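Local coordinates for DPS family protein (PDB 3IQ1), which probably binds and oxidises iron as a member of the Dps family, whose ferritin-like subunits assemble into hollow twelve-subunit shells that store ferric iron, at the interface of chains A and B and the interface of chains A and C. Residues are numbered along the deposited sequence; one frame, centred on the assembly and turned at random. Chains: chain A/B/C, DPS family protein.

Contact 1: the interface of chains A and B. Residues chain A 118, 122, 144, 148; chain B 9-11, 135.
The guanidinium of A:Arg122 grips the backbone carbonyl of B:Ile9 through NH2, which lies 2.8 Å from B:Ile9 O. The oxygen sits at the edge of the guanidinium plane, with a C=O to donor angle of 150° and the donor tilted 28° from the carbonyl plane. NH1 adds only a weak hydrogen bond to the same oxygen. A methyl of B:Leu11 caps one guanidinium face, CD2 lying 3.8 Å from A:Arg122 CZ, while A:Leu118 CB covers the opposite face. B:Ile9 and A:Glu148 cross at about a right angle; with CG1 between backbone N and carbonyl carbon (chi1 64°), B:Ile9 brings its CD1 methyl to A:Glu148 CD, 3.7 Å away. A:Glu148, itself in contact with B:Ile9, also positions the arginine: its OE2 offers the anti lone pair to A:Arg122 NH2 at 2.8 Å, a salt bridge in the guanidinium plane. A:Glu148 OE2 also holds water 1 at 2.6 Å, and this water meets the backbone N of B:Gly135, near the start of helix 134-158. The patch thus fastens the N-terminal segment of one subunit onto helices 103-131 and 134-158 of its neighbour, and is part of an interface without exact two-fold symmetry that probably joins dimers in the twelve-subunit shell.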
ATOM      1  N   LEU A 118     -30.364  19.440  -6.927  1.00  3.91           N
ATOM      2  CA  LEU A 118     -30.869  19.465  -5.553  1.00  4.14           C
ATOM      3  C   LEU A 118     -32.411  19.561  -5.513  1.00  5.05           C
ATOM      4  O   LEU A 118     -33.038  18.823  -4.760  1.00  5.83           O
ATOM      5  CB  LEU A 118     -30.265  20.630  -4.745  1.00  4.30           C
ATOM      6  CG  LEU A 118     -28.815  20.450  -4.365  1.00  4.37           C
ATOM      7  CD1 LEU A 118     -28.271  21.744  -3.810  1.00  6.69           C
ATOM      8  CD2 LEU A 118     -28.693  19.333  -3.328  1.00  4.77           C
ATOM      9  N   ARG A 122     -34.749  16.599  -4.005  1.00  4.02           N
ATOM     10  CA  ARG A 122     -35.637  16.829  -2.860  1.00  4.03           C
ATOM     11  C   ARG A 122     -37.070  16.357  -3.217  1.00  3.28           C
ATOM     12  O   ARG A 122     -37.746  15.797  -2.350  1.00  4.15           O
ATOM     13  CB  ARG A 122     -35.627  18.318  -2.469  1.00  4.17           C
ATOM     14  CG  ARG A 122     -34.300  18.736  -1.823  1.00  4.04           C
ATOM     15  CD  ARG A 122     -34.198  20.195  -1.700  1.00  4.30           C
ATOM     16  NE  ARG A 122     -32.941  20.589  -1.082  1.00  3.36           N
ATOM     17  CZ  ARG A 122     -32.243  21.659  -1.428  1.00  7.03           C
ATOM     18  NH1 ARG A 122     -32.643  22.462  -2.413  1.00  8.49           N
ATOM     19  NH2 ARG A 122     -31.099  21.902  -0.780  1.00  5.55           N
ATOM     20  N   ILE A 144     -28.114  14.745  -1.786  1.00  4.90           N
ATOM     21  CA  ILE A 144     -28.431  16.084  -1.318  1.00  4.40           C
ATOM     22  C   ILE A 144     -27.377  16.565  -0.355  1.00  5.49           C
ATOM     23  O   ILE A 144     -26.890  17.691  -0.458  1.00  4.57           O
ATOM     24  CB  ILE A 144     -29.872  16.107  -0.676  1.00  4.63           C
ATOM     25  CG1 ILE A 144     -30.904  15.953  -1.762  1.00  4.68           C
ATOM     26  CG2 ILE A 144     -30.162  17.397   0.160  1.00  6.81           C
ATOM     27  CD1 ILE A 144     -32.228  15.551  -1.232  1.00  6.31           C
ATOM     28  N   GLU A 148     -25.189  19.817  -1.357  1.00  5.04           N
ATOM     29  CA  GLU A 148     -25.322  21.013  -0.529  1.00  5.47           C
ATOM     30  C   GLU A 148     -23.972  21.525  -0.076  1.00  5.48           C
ATOM     31  O   GLU A 148     -23.700  22.714  -0.233  1.00  5.18           O
ATOM     32  CB  GLU A 148     -26.256  20.810   0.647  1.00  5.34           C
ATOM     33  CG  GLU A 148     -27.718  20.647   0.264  1.00  5.05           C
ATOM     34  CD  GLU A 148     -28.628  20.366   1.433  1.00  6.13           C
ATOM     35  OE1 GLU A 148     -28.137  19.824   2.462  1.00  7.10           O
ATOM     36  OE2 GLU A 148     -29.869  20.524   1.326  1.00  5.83           O
TER
ATOM     37  N   ILE B   9     -28.228  27.215  -0.791  1.00  6.52           N
ATOM     38  CA  ILE B   9     -28.576  25.806  -1.087  1.00  7.17           C
ATOM     39  C   ILE B   9     -30.059  25.589  -1.364  1.00  7.44           C
ATOM     40  O   ILE B   9     -30.478  24.450  -1.611  1.00  9.50           O
ATOM     41  CB  ILE B   9     -28.063  24.772  -0.026  1.00  7.88           C
ATOM     42  CG1 ILE B   9     -28.717  24.998   1.337  1.00  8.72           C
ATOM     43  CG2 ILE B   9     -26.518  24.923   0.040  1.00  7.76           C
ATOM     44  CD1 ILE B   9     -28.423  23.902   2.383  1.00 10.02           C
ATOM     45  N   GLY B  10     -30.849  26.655  -1.304  1.00  8.87           N
ATOM     46  CA  GLY B  10     -32.232  26.569  -1.702  1.00  8.56           C
ATOM     47  C   GLY B  10     -33.208  26.270  -0.592  1.00  8.81           C
ATOM     48  O   GLY B  10     -34.375  26.027  -0.878  1.00 11.79           O
ATOM     49  N   LEU B  11     -32.772  26.296   0.665  1.00  9.23           N
ATOM     50  CA  LEU B  11     -33.679  26.090   1.778  1.00  9.62           C
ATOM     51  C   LEU B  11     -34.151  27.430   2.347  1.00  9.91           C
ATOM     52  O   LEU B  11     -33.603  28.483   2.068  1.00 11.55           O
ATOM     53  CB  LEU B  11     -32.995  25.285   2.888  1.00  9.82           C
ATOM     54  CG  LEU B  11     -32.452  23.911   2.475  1.00 10.85           C
ATOM     55  CD1 LEU B  11     -31.851  23.246   3.731  1.00 11.62           C
ATOM     56  CD2 LEU B  11     -33.501  23.008   1.931  1.00 11.47           C
ATOM     57  N   GLY B 135     -30.236  17.189   4.614  1.00  6.88           N
ATOM     58  CA  GLY B 135     -28.806  17.206   4.868  1.00  7.28           C
ATOM     59  C   GLY B 135     -28.437  17.318   6.335  1.00  6.70           C
ATOM     60  O   GLY B 135     -27.483  16.684   6.810  1.00  7.99           O
TER
HETATM   61  O   HOH W   1     -31.265  19.526   3.297  1.00  5.97           O

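Contact 2: the interface of chains A and C. Residues chain A 31, 64, 67-68, 71, 88; chain C 34-35, 38, 42, 60.
C:Arg38 and C:Trp42, one turn apart on helix 13-43, face A:Gln64, A:Asp68 and A:Ala71 on helix 49-76, with regular helical backbones on both sides (phi/psi -59°/-45° at C:Arg38). Bent at chi2 and chi3, the arginine chain brings its guanidinium to A:Asp68 OD1, with the carboxylate turned 82° from the guanidinium plane. This salt bridge is modelled too short for its length to be trusted. C:Trp42 CZ2 lies over the centre of one guanidinium face and supports it from within chain C. At the edge, C:Arg38 NE holds water 2 at 3.0 Å, and A:Gln31 NE2 takes the same water from across the interface, also at 3.0 Å. A:Gln64 and C:Tyr34 meet tip to tip: NE2 lies 2.6 Å from the phenolic OH, a bent hydrogen bond whose partner is far out of the amide plane. The A:Ala71 methyl presses on the C:Trp42 indole, CB being 3.5 Å from the centroid of its six-membered ring, opposite the face that carries C:Arg38 O. Selenomethionine C:Met35 packs its SE 3.7 Å from A:Tyr88 CE2. These polar and aromatic contacts join two subunits in the two-fold dimer, and set the arginine beside an aspartate that its partner probably lends to a ferroxidase site.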
ATOM      1  N   GLN A  31     -26.469  13.618 -16.839  1.00  4.99           N
ATOM      2  CA  GLN A  31     -25.658  13.288 -18.006  1.00  4.32           C
ATOM      3  C   GLN A  31     -25.269  14.565 -18.787  1.00  4.35           C
ATOM      4  O   GLN A  31     -24.081  14.784 -19.087  1.00  5.10           O
ATOM      5  CB  GLN A  31     -26.413  12.290 -18.891  1.00  4.63           C
ATOM      6  CG  GLN A  31     -26.464  10.869 -18.345  1.00  3.97           C
ATOM      7  CD  GLN A  31     -25.189  10.086 -18.610  1.00  7.73           C
ATOM      8  OE1 GLN A  31     -24.125  10.676 -18.679  1.00 12.88           O
ATOM      9  NE2 GLN A  31     -25.279   8.770 -18.746  1.00  8.36           N
ATOM     10  N   GLN A  64     -19.960  11.027 -12.248  1.00  9.01           N
ATOM     11  CA  GLN A  64     -19.992   9.754 -12.971  1.00 10.29           C
ATOM     12  C   GLN A  64     -20.410   8.613 -12.048  1.00  9.76           C
ATOM     13  O   GLN A  64     -21.173   7.714 -12.457  1.00 10.78           O
ATOM     14  CB  GLN A  64     -18.610   9.441 -13.520  1.00 11.06           C
ATOM     15  CG  GLN A  64     -18.553   8.151 -14.282  1.00 16.65           C
ATOM     16  CD  GLN A  64     -18.772   8.406 -15.751  1.00 21.69           C
ATOM     17  OE1 GLN A  64     -19.791   8.964 -16.155  1.00 26.31           O
ATOM     18  NE2 GLN A  64     -17.791   8.028 -16.559  1.00 28.52           N
ATOM     19  N   ILE A  67     -24.116   8.866 -11.574  1.00  5.88           N
ATOM     20  CA  ILE A  67     -24.783   8.385 -12.768  1.00  6.49           C
ATOM     21  C   ILE A  67     -24.943   6.843 -12.742  1.00  8.11           C
ATOM     22  O   ILE A  67     -26.056   6.290 -13.051  1.00  7.95           O
ATOM     23  CB  ILE A  67     -24.092   8.862 -14.033  1.00  6.04           C
ATOM     24  CG1 ILE A  67     -24.367  10.363 -14.247  1.00  7.48           C
ATOM     25  CG2 ILE A  67     -24.504   7.969 -15.235  1.00  7.21           C
ATOM     26  CD1 ILE A  67     -23.408  11.056 -15.232  1.00  6.41           C
ATOM     27  N   ASP A  68     -23.840   6.157 -12.386  1.00  8.16           N
ATOM     28  CA  ASP A  68     -23.842   4.702 -12.344  1.00  9.65           C
ATOM     29  C   ASP A  68     -24.891   4.225 -11.320  1.00  8.76           C
ATOM     30  O   ASP A  68     -25.704   3.296 -11.574  1.00  8.43           O
ATOM     31  CB  ASP A  68     -22.477   4.220 -11.871  1.00 10.09           C
ATOM     32  CG  ASP A  68     -21.315   4.635 -12.778  1.00 16.18           C
ATOM     33  OD1 ASP A  68     -21.618   5.129 -13.879  1.00 21.72           O
ATOM     34  OD2 ASP A  68     -20.089   4.485 -12.391  1.00 18.71           O
ATOM     35  N   ALA A  71     -28.578   4.845 -12.506  1.00  7.33           N
ATOM     36  CA  ALA A  71     -29.026   3.909 -13.485  1.00  6.96           C
ATOM     37  C   ALA A  71     -29.354   2.586 -12.802  1.00  6.51           C
ATOM     38  O   ALA A  71     -30.344   1.915 -13.144  1.00  7.12           O
ATOM     39  CB  ALA A  71     -27.943   3.694 -14.566  1.00  6.96           C
ATOM     40  N   TYR A  88     -31.404  11.570 -23.445  1.00  8.49           N
ATOM     41  CA  TYR A  88     -31.064  12.565 -22.440  1.00  9.05           C
ATOM     42  C   TYR A  88     -31.379  13.997 -22.866  1.00  8.59           C
ATOM     43  O   TYR A  88     -31.842  14.796 -22.065  1.00  8.18           O
ATOM     44  CB  TYR A  88     -29.581  12.492 -22.040  1.00  8.07           C
ATOM     45  CG  TYR A  88     -29.127  11.170 -21.468  1.00  7.46           C
ATOM     46  CD1 TYR A  88     -29.929  10.473 -20.597  1.00  7.68           C
ATOM     47  CD2 TYR A  88     -27.902  10.644 -21.796  1.00  7.28           C
ATOM     48  CE1 TYR A  88     -29.540   9.269 -20.033  1.00  7.38           C
ATOM     49  CE2 TYR A  88     -27.488   9.425 -21.237  1.00  7.09           C
ATOM     50  CZ  TYR A  88     -28.325   8.742 -20.372  1.00  5.22           C
ATOM     51  OH  TYR A  88     -27.873   7.563 -19.828  1.00  7.71           O
TER
ATOM     52  N   TYR C  34     -18.913   4.772 -26.278  1.00  6.48           N
ATOM     53  CA  TYR C  34     -18.878   4.743 -24.835  1.00  7.01           C
ATOM     54  C   TYR C  34     -20.298   4.651 -24.249  1.00  6.58           C
ATOM     55  O   TYR C  34     -20.561   3.883 -23.319  1.00  6.22           O
ATOM     56  CB  TYR C  34     -18.131   5.984 -24.299  1.00  7.47           C
ATOM     57  CG  TYR C  34     -18.259   6.177 -22.813  1.00  8.64           C
ATOM     58  CD1 TYR C  34     -17.383   5.522 -21.949  1.00 11.01           C
ATOM     59  CD2 TYR C  34     -19.226   7.006 -22.270  1.00 15.57           C
ATOM     60  CE1 TYR C  34     -17.459   5.705 -20.561  1.00 15.28           C
ATOM     61  CE2 TYR C  34     -19.332   7.170 -20.875  1.00 17.38           C
ATOM     62  CZ  TYR C  34     -18.461   6.501 -20.040  1.00 18.53           C
ATOM     63  OH  TYR C  34     -18.555   6.646 -18.669  1.00 20.84           O
HETATM   64  N   MSE C  35     -21.204   5.478 -24.748  1.00  5.97           N
HETATM   65  CA  MSE C  35     -22.595   5.501 -24.253  1.00  6.41           C
HETATM   66  C   MSE C  35     -23.243   4.161 -24.508  1.00  6.06           C
HETATM   67  O   MSE C  35     -23.888   3.622 -23.626  1.00  5.73           O
HETATM   68  CB  MSE C  35     -23.392   6.573 -24.984  1.00  7.12           C
HETATM   69  CG  MSE C  35     -24.752   6.866 -24.414  1.00 10.15           C
HETATM   70 SE   MSE C  35     -24.664   7.500 -22.521  0.80 10.74          SE
HETATM   71  CE  MSE C  35     -25.086   6.028 -21.669  1.00  7.55           C
ATOM     72  N   ARG C  38     -21.871   1.673 -21.997  1.00  8.02           N
ATOM     73  CA  ARG C  38     -22.508   1.889 -20.710  1.00  8.49           C
ATOM     74  C   ARG C  38     -23.854   1.217 -20.651  1.00  9.15           C
ATOM     75  O   ARG C  38     -24.211   0.577 -19.654  1.00  8.95           O
ATOM     76  CB  ARG C  38     -22.669   3.384 -20.409  1.00 10.46           C
ATOM     77  CG  ARG C  38     -21.400   4.020 -20.018  1.00 15.56           C
ATOM     78  CD  ARG C  38     -21.248   3.820 -18.575  1.00 20.03           C
ATOM     79  NE  ARG C  38     -21.511   5.065 -17.859  1.00 17.94           N
ATOM     80  CZ  ARG C  38     -21.387   5.175 -16.571  1.00 18.74           C
ATOM     81  NH1 ARG C  38     -21.027   4.110 -15.890  1.00 24.59           N
ATOM     82  NH2 ARG C  38     -21.567   6.350 -15.959  1.00 18.62           N
ATOM     83  N   TRP C  42     -25.279  -1.775 -18.179  1.00  8.15           N
ATOM     84  CA  TRP C  42     -26.477  -1.625 -17.378  1.00  8.66           C
ATOM     85  C   TRP C  42     -27.521  -2.690 -17.712  1.00  8.66           C
ATOM     86  O   TRP C  42     -28.189  -3.218 -16.806  1.00  8.78           O
ATOM     87  CB  TRP C  42     -27.111  -0.241 -17.571  1.00  9.08           C
ATOM     88  CG  TRP C  42     -26.364   0.872 -16.942  1.00  7.26           C
ATOM     89  CD1 TRP C  42     -25.526   0.806 -15.837  1.00  9.50           C
ATOM     90  CD2 TRP C  42     -26.342   2.225 -17.376  1.00  6.80           C
ATOM     91  NE1 TRP C  42     -24.978   2.032 -15.601  1.00  9.23           N
ATOM     92  CE2 TRP C  42     -25.465   2.926 -16.520  1.00 10.29           C
ATOM     93  CE3 TRP C  42     -26.943   2.908 -18.422  1.00 10.89           C
ATOM     94  CZ2 TRP C  42     -25.241   4.275 -16.647  1.00 10.05           C
ATOM     95  CZ3 TRP C  42     -26.693   4.268 -18.577  1.00 11.09           C
ATOM     96  CH2 TRP C  42     -25.837   4.935 -17.687  1.00 11.12           C
ATOM     97  N   TYR C  60     -15.635   0.220 -20.925  1.00  7.76           N
ATOM     98  CA  TYR C  60     -16.019   1.644 -21.010  1.00  7.28           C
ATOM     99  C   TYR C  60     -15.057   2.529 -20.179  1.00  8.20           C
ATOM    100  O   TYR C  60     -14.869   3.681 -20.512  1.00  8.79           O
ATOM    101  CB  TYR C  60     -17.492   1.936 -20.721  1.00  7.86           C
ATOM    102  CG  TYR C  60     -18.007   1.790 -19.304  1.00  9.45           C
ATOM    103  CD1 TYR C  60     -17.582   2.643 -18.307  1.00 11.65           C
ATOM    104  CD2 TYR C  60     -19.021   0.899 -19.008  1.00  8.68           C
ATOM    105  CE1 TYR C  60     -18.092   2.567 -17.012  1.00 14.48           C
ATOM    106  CE2 TYR C  60     -19.527   0.825 -17.750  1.00  9.74           C
ATOM    107  CZ  TYR C  60     -19.055   1.653 -16.756  1.00 10.87           C
ATOM    108  OH  TYR C  60     -19.581   1.569 -15.475  1.00 14.94           O
TER
HETATM  109  O   HOH W   2     -22.631   7.482 -19.304  1.00 20.42           O

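Contact 3: the interface of chains A and C. Residues chain A 41-42, 53, 60; chain C 68, 71-72.
C:Glu72, A:Trp42 and C:Ala71 bury the most surface here, and the glutamate reaches across to A:His41 and A:His53. Its chain runs extended from CG, which is anti to the carbonyl carbon (chi1 -69°), and brings OE1 to the rims of both imidazoles, which lie against each other, A:His41 CE1 over a face of A:His53. The carboxylate comes tip to tip to the edge of the A:His53 ring, the planes 37° apart, without a direct hydrogen bond, whereas it crosses A:His41 at about a right angle. Water 4 stands 2.7 Å from C:Glu72 OE1 and 2.9 Å from A:His41 NE2, at the edge of the imidazole. One residue before the glutamate on helix 49-76, the C:Ala71 methyl repeats, with the chains exchanged, the alanine-on-indole packing, here against A:Trp42. The histidines fix each other's rotation. A:His41 ND1 donates to A:His53 O at 2.9 Å, with that oxygen in the imidazole plane, and A:His53 ND1 returns a bond to A:His41 O at 3.0 Å from above the carbonyl plane. This leaves A:His41 NE2 directed to water 4 and the CE1–NE2 edge of A:His53 facing the glutamate. A:Tyr60 places its OH over a face of A:His41, and water 3 ties it to C:Asp68 OD2. A:His41 and A:His53, with C:Asp68 and C:Glu72 of the two-fold mate, belong to the inter-subunit ferroxidase centre typical of Dps proteins; the arrangement described includes no metal, but here the dimer would bind and oxidise iron.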
ATOM      1  N   HIS A  41     -13.582  21.408 -17.814  1.00  7.59           N
ATOM      2  CA  HIS A  41     -12.249  20.834 -17.579  1.00  7.29           C
ATOM      3  C   HIS A  41     -11.349  21.027 -18.757  1.00  8.14           C
ATOM      4  O   HIS A  41     -10.207  21.429 -18.618  1.00  7.82           O
ATOM      5  CB  HIS A  41     -12.439  19.372 -17.255  1.00  7.78           C
ATOM      6  CG  HIS A  41     -11.217  18.483 -17.358  1.00 10.18           C
ATOM      7  ND1 HIS A  41     -10.214  18.470 -16.412  1.00 11.01           N
ATOM      8  CD2 HIS A  41     -10.923  17.482 -18.232  1.00 14.58           C
ATOM      9  CE1 HIS A  41      -9.337  17.528 -16.715  1.00 11.68           C
ATOM     10  NE2 HIS A  41      -9.742  16.904 -17.812  1.00 12.49           N
ATOM     11  N   TRP A  42     -11.848  20.673 -19.936  1.00  6.88           N
ATOM     12  CA  TRP A  42     -11.029  20.793 -21.158  1.00  7.89           C
ATOM     13  C   TRP A  42     -10.714  22.244 -21.536  1.00  8.44           C
ATOM     14  O   TRP A  42      -9.576  22.532 -21.932  1.00  8.73           O
ATOM     15  CB  TRP A  42     -11.691  20.120 -22.332  1.00  9.06           C
ATOM     16  CG  TRP A  42     -11.782  18.641 -22.215  1.00  6.62           C
ATOM     17  CD1 TRP A  42     -10.901  17.801 -21.627  1.00  8.25           C
ATOM     18  CD2 TRP A  42     -12.847  17.825 -22.709  1.00  5.61           C
ATOM     19  NE1 TRP A  42     -11.329  16.505 -21.736  1.00  7.68           N
ATOM     20  CE2 TRP A  42     -12.516  16.494 -22.407  1.00  6.79           C
ATOM     21  CE3 TRP A  42     -14.032  18.087 -23.404  1.00 10.33           C
ATOM     22  CZ2 TRP A  42     -13.342  15.437 -22.720  1.00 10.06           C
ATOM     23  CZ3 TRP A  42     -14.871  17.012 -23.750  1.00  9.12           C
ATOM     24  CH2 TRP A  42     -14.517  15.704 -23.380  1.00  8.59           C
ATOM     25  N   HIS A  53      -8.682  22.880 -13.761  1.00  9.82           N
ATOM     26  CA  HIS A  53      -8.630  21.667 -14.575  1.00 10.60           C
ATOM     27  C   HIS A  53      -8.760  20.480 -13.591  1.00 10.52           C
ATOM     28  O   HIS A  53      -9.526  19.533 -13.811  1.00 12.15           O
ATOM     29  CB  HIS A  53      -7.287  21.702 -15.361  1.00 10.19           C
ATOM     30  CG  HIS A  53      -7.019  20.562 -16.275  1.00 10.68           C
ATOM     31  ND1 HIS A  53      -7.612  20.439 -17.517  1.00 15.59           N
ATOM     32  CD2 HIS A  53      -6.140  19.538 -16.178  1.00 10.89           C
ATOM     33  CE1 HIS A  53      -7.144  19.357 -18.115  1.00 11.61           C
ATOM     34  NE2 HIS A  53      -6.259  18.782 -17.328  1.00 13.12           N
ATOM     35  N   TYR A  60     -16.550  16.078 -12.000  1.00  6.95           N
ATOM     36  CA  TYR A  60     -17.179  15.167 -12.957  1.00  7.15           C
ATOM     37  C   TYR A  60     -16.958  13.700 -12.593  1.00  8.03           C
ATOM     38  O   TYR A  60     -17.798  12.876 -12.935  1.00  8.71           O
ATOM     39  CB  TYR A  60     -16.875  15.478 -14.422  1.00  6.65           C
ATOM     40  CG  TYR A  60     -15.485  15.204 -14.933  1.00  6.34           C
ATOM     41  CD1 TYR A  60     -14.965  13.918 -14.975  1.00  9.30           C
ATOM     42  CD2 TYR A  60     -14.766  16.207 -15.530  1.00  9.05           C
ATOM     43  CE1 TYR A  60     -13.699  13.692 -15.519  1.00  9.64           C
ATOM     44  CE2 TYR A  60     -13.514  15.993 -16.117  1.00  8.50           C
ATOM     45  CZ  TYR A  60     -12.984  14.730 -16.089  1.00  7.74           C
ATOM     46  OH  TYR A  60     -11.737  14.471 -16.649  1.00 11.42           O
TER
ATOM     47  N   ASP C  68     -10.582  11.274 -22.842  0.50  6.52           N
ATOM     48  CA  ASP C  68      -9.837  12.308 -22.090  0.50  6.48           C
ATOM     49  C   ASP C  68      -8.622  12.719 -22.933  0.50  6.03           C
ATOM     50  O   ASP C  68      -8.416  13.903 -23.260  0.50  5.77           O
ATOM     51  CB  ASP C  68      -9.340  11.766 -20.719  0.50  6.58           C
ATOM     52  CG  ASP C  68     -10.495  11.309 -19.777  0.50  6.76           C
ATOM     53  OD1 ASP C  68     -11.636  11.513 -20.152  0.50  7.78           O
ATOM     54  OD2 ASP C  68     -10.277  10.755 -18.659  0.50  8.53           O
ATOM     55  N   ALA C  71      -9.414  14.407 -26.406  1.00  8.62           N
ATOM     56  CA  ALA C  71      -9.808  15.788 -26.285  1.00  8.83           C
ATOM     57  C   ALA C  71      -8.590  16.672 -26.016  1.00  8.43           C
ATOM     58  O   ALA C  71      -8.479  17.749 -26.565  1.00  8.43           O
ATOM     59  CB  ALA C  71     -10.807  15.955 -25.142  1.00  8.48           C
ATOM     60  N   GLU C  72      -7.735  16.206 -25.144  1.00  7.41           N
ATOM     61  CA  GLU C  72      -6.485  16.936 -24.837  1.00  9.56           C
ATOM     62  C   GLU C  72      -5.511  17.004 -25.986  1.00  7.98           C
ATOM     63  O   GLU C  72      -4.834  18.029 -26.111  1.00  5.91           O
ATOM     64  CB  GLU C  72      -5.872  16.462 -23.537  1.00 11.00           C
ATOM     65  CG  GLU C  72      -6.833  16.953 -22.380  1.00 13.18           C
ATOM     66  CD  GLU C  72      -6.381  16.692 -20.982  1.00 19.22           C
ATOM     67  OE1 GLU C  72      -7.199  17.048 -20.051  1.00 19.50           O
ATOM     68  OE2 GLU C  72      -5.279  16.123 -20.805  1.00 19.96           O
TER
HETATM   69  O   HOH W   3     -10.572  12.379 -16.114  1.00 25.88           O
HETATM   70  O   HOH W   4      -7.416  15.213 -18.090  1.00 27.12           O

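Contacts 2 and 3 belong to the same two-fold interface of chains A and C, with C-alpha centres about 18 Å apart. A:Asp68, A:Ala71, C:Trp42 and C:Tyr60 of contact 2 reappear in contact 3 as C:Asp68, C:Ala71, A:Trp42 and A:Tyr60, so the arginine, whose bridge is modelled too short, lies beside the aspartate of the twin metal site. Contact 1 lies about 24 Å from contact 2 and 28 Å from contact 3, between C-alpha centres. The patches thus suggest that helices 13-43 and 49-76 serve mainly the dimer, while helices 103-131 and 134-158, with a neighbour's N-terminal segment, join dimers.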